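Local coordinates for protein putative N-acetyl-gamma-glutamyl-phosphate reductase (Arabidopsis thaliana, PDB 1XYG) that probably catalyses the NADPH-dependent reduction of N-acetylglutamyl phosphate to N-acetylglutamate semialdehyde in arginine biosynthesis, at residues M47-K52 with P70-V75. Residues are numbered along the deposited sequence; the frame is centred on the assembly and turned at random.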
loop_
_atom_site.group_PDB
_atom_site.type_symbol
_atom_site.label_atom_id
_atom_site.label_comp_id
_atom_site.label_asym_id
_atom_site.label_seq_id
_atom_site.Cartn_x
_atom_site.Cartn_y
_atom_site.Cartn_z
ATOM N N MET A 47 21.239 -24.711 -9.193
ATOM C CA MET A 47 19.912 -24.088 -9.282
ATOM C C MET A 47 19.196 -24.286 -10.628
ATOM O O MET A 47 19.784 -24.075 -11.697
ATOM C CB MET A 47 20.005 -22.581 -9.007
ATOM C CG MET A 47 20.503 -22.194 -7.627
ATOM S SD MET A 47 20.277 -20.422 -7.278
ATOM C CE MET A 47 21.290 -19.636 -8.540
ATOM N N THR A 48 17.915 -24.650 -10.553
ATOM C CA THR A 48 17.064 -24.896 -11.726
ATOM C C THR A 48 15.991 -23.821 -11.999
ATOM O O THR A 48 15.371 -23.293 -11.074
ATOM C CB THR A 48 16.305 -26.232 -11.590
ATOM O OG1 THR A 48 17.226 -27.324 -11.538
ATOM C CG2 THR A 48 15.403 -26.426 -12.748
ATOM N N ALA A 49 15.774 -23.527 -13.281
ATOM C CA ALA A 49 14.767 -22.562 -13.727
ATOM C C ALA A 49 14.193 -23.056 -15.053
ATOM O O ALA A 49 14.840 -23.807 -15.783
ATOM C CB ALA A 49 15.379 -21.183 -13.906
ATOM N N ASP A 50 12.978 -22.631 -15.372
ATOM C CA ASP A 50 12.342 -23.067 -16.603
ATOM C C ASP A 50 12.625 -22.133 -17.787
ATOM O O ASP A 50 13.582 -22.341 -18.539
ATOM C CB ASP A 50 10.835 -23.207 -16.375
ATOM C CG ASP A 50 10.141 -23.927 -17.507
ATOM O OD1 ASP A 50 10.663 -24.974 -17.955
ATOM O OD2 ASP A 50 9.071 -23.452 -17.939
ATOM N N ARG A 51 11.794 -21.109 -17.948
ATOM C CA ARG A 51 11.954 -20.160 -19.045
ATOM C C ARG A 51 13.211 -19.333 -18.876
ATOM O O ARG A 51 13.832 -18.924 -19.855
ATOM C CB ARG A 51 10.748 -19.228 -19.110
ATOM C CG ARG A 51 9.441 -19.958 -18.971
ATOM C CD ARG A 51 8.263 -19.037 -19.178
ATOM N NE ARG A 51 7.023 -19.711 -18.812
ATOM C CZ ARG A 51 5.811 -19.242 -19.071
ATOM N NH1 ARG A 51 5.671 -18.089 -19.708
ATOM N NH2 ARG A 51 4.739 -19.920 -18.683
ATOM N N LYS A 52 13.591 -19.095 -17.626
ATOM C CA LYS A 52 14.764 -18.285 -17.345
ATOM C C LYS A 52 16.047 -19.079 -17.144
ATOM O O LYS A 52 17.002 -18.581 -16.555
ATOM C CB LYS A 52 14.476 -17.386 -16.142
ATOM C CG LYS A 52 13.342 -16.412 -16.424
ATOM C CD LYS A 52 12.935 -15.609 -15.208
ATOM C CE LYS A 52 11.749 -14.712 -15.538
ATOM N NZ LYS A 52 11.296 -13.907 -14.368
ATOM N N PRO A 70 25.277 -19.727 -8.698
ATOM C CA PRO A 70 25.498 -20.447 -9.955
ATOM C C PRO A 70 24.578 -19.930 -11.035
ATOM O O PRO A 70 23.625 -19.214 -10.748
ATOM C CB PRO A 70 25.172 -21.897 -9.597
ATOM C CG PRO A 70 25.298 -21.923 -8.102
ATOM C CD PRO A 70 24.716 -20.632 -7.690
ATOM N N THR A 71 24.881 -20.289 -12.278
ATOM C CA THR A 71 24.084 -19.877 -13.423
ATOM C C THR A 71 22.912 -20.854 -13.428
ATOM O O THR A 71 23.096 -22.030 -13.132
ATOM C CB THR A 71 24.907 -20.013 -14.732
ATOM O OG1 THR A 71 26.080 -19.200 -14.637
ATOM C CG2 THR A 71 24.088 -19.577 -15.930
ATOM N N LEU A 72 21.709 -20.384 -13.731
ATOM C CA LEU A 72 20.543 -21.271 -13.762
ATOM C C LEU A 72 20.589 -22.237 -14.935
ATOM O O LEU A 72 20.943 -21.858 -16.051
ATOM C CB LEU A 72 19.259 -20.447 -13.849
ATOM C CG LEU A 72 18.986 -19.537 -12.654
ATOM C CD1 LEU A 72 18.007 -18.454 -13.058
ATOM C CD2 LEU A 72 18.456 -20.361 -11.492
ATOM N N VAL A 73 20.233 -23.490 -14.676
ATOM C CA VAL A 73 20.213 -24.495 -15.727
ATOM C C VAL A 73 18.822 -25.100 -15.793
ATOM O O VAL A 73 17.958 -24.805 -14.961
ATOM C CB VAL A 73 21.222 -25.636 -15.465
ATOM C CG1 VAL A 73 22.603 -25.055 -15.203
ATOM C CG2 VAL A 73 20.756 -26.505 -14.300
ATOM N N SER A 74 18.616 -25.953 -16.788
ATOM C CA SER A 74 17.346 -26.625 -16.980
ATOM C C SER A 74 17.347 -27.911 -16.164
ATOM O O SER A 74 18.397 -28.536 -15.997
ATOM C CB SER A 74 17.162 -26.952 -18.461
ATOM O OG SER A 74 16.030 -27.773 -18.666
ATOM N N VAL A 75 16.184 -28.301 -15.645
ATOM C CA VAL A 75 16.071 -29.540 -14.877
ATOM C C VAL A 75 16.683 -30.690 -15.670
ATOM O O VAL A 75 17.347 -31.559 -15.112
ATOM C CB VAL A 75 14.606 -29.947 -14.611
ATOM C CG1 VAL A 75 14.571 -31.238 -13.816
ATOM C CG2 VAL A 75 13.884 -28.861 -13.868
HETATM O O HOH W 1 23.050 -24.395 -11.268
HETATM O O HOH W 2 13.943 -26.563 -16.081
#
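Val73 is held through both its backbone N and its backbone O by the chain around Thr48. Its N donates to Met47 O (3.1 Å, N-H...O angle 169°), and its O accepts from Ala49 N (3.0 Å). Bonding one residue to the two neighbours of its partner is the pattern of a parallel beta bridge. Thr48 CA also directs its hydrogen at Val73 O, a weaker contact of 3.4 Å.

Water supplies the next rung on either side. One molecule accepts from Met47 N and donates to Thr71 O (3.0 Å); the other accepts from Val75 N and donates to Ala49 O (2.9 Å).

Side-chain packing centres on Leu72, which divides its branches: CD2 lies against Met47 CB at 3.7 Å, while CD1 meets Ala49 CB and also lies against the carbonyl oxygen of Lys52. The thioether of Met47 bends at its last torsion (chi3 -62°), bringing CE to the ring of Pro70, 3.7 Å from CD, the two side chains crossing at about a right angle. Val60 of helix 57-60 touches Leu72 and also Lys52, whose NZ forms a salt bridge with Glu203 of the second subunit.

Strand 42-47 is the outermost of the parallel Rossmann sheet within this chain, and Thr48 has backbone hydrogen bonds to Leu21 and Ala24. The contact therefore adds a short parallel partner where this edge strand ends. Two direct bonds flanked by two water bridges imply that direct pairing is confined to the single bridge of Thr48 with Val73; on each side a single water carries the next rung, while Leu72 with Met47 and Ala49, and Met47 with Pro70, supply the apolar packing.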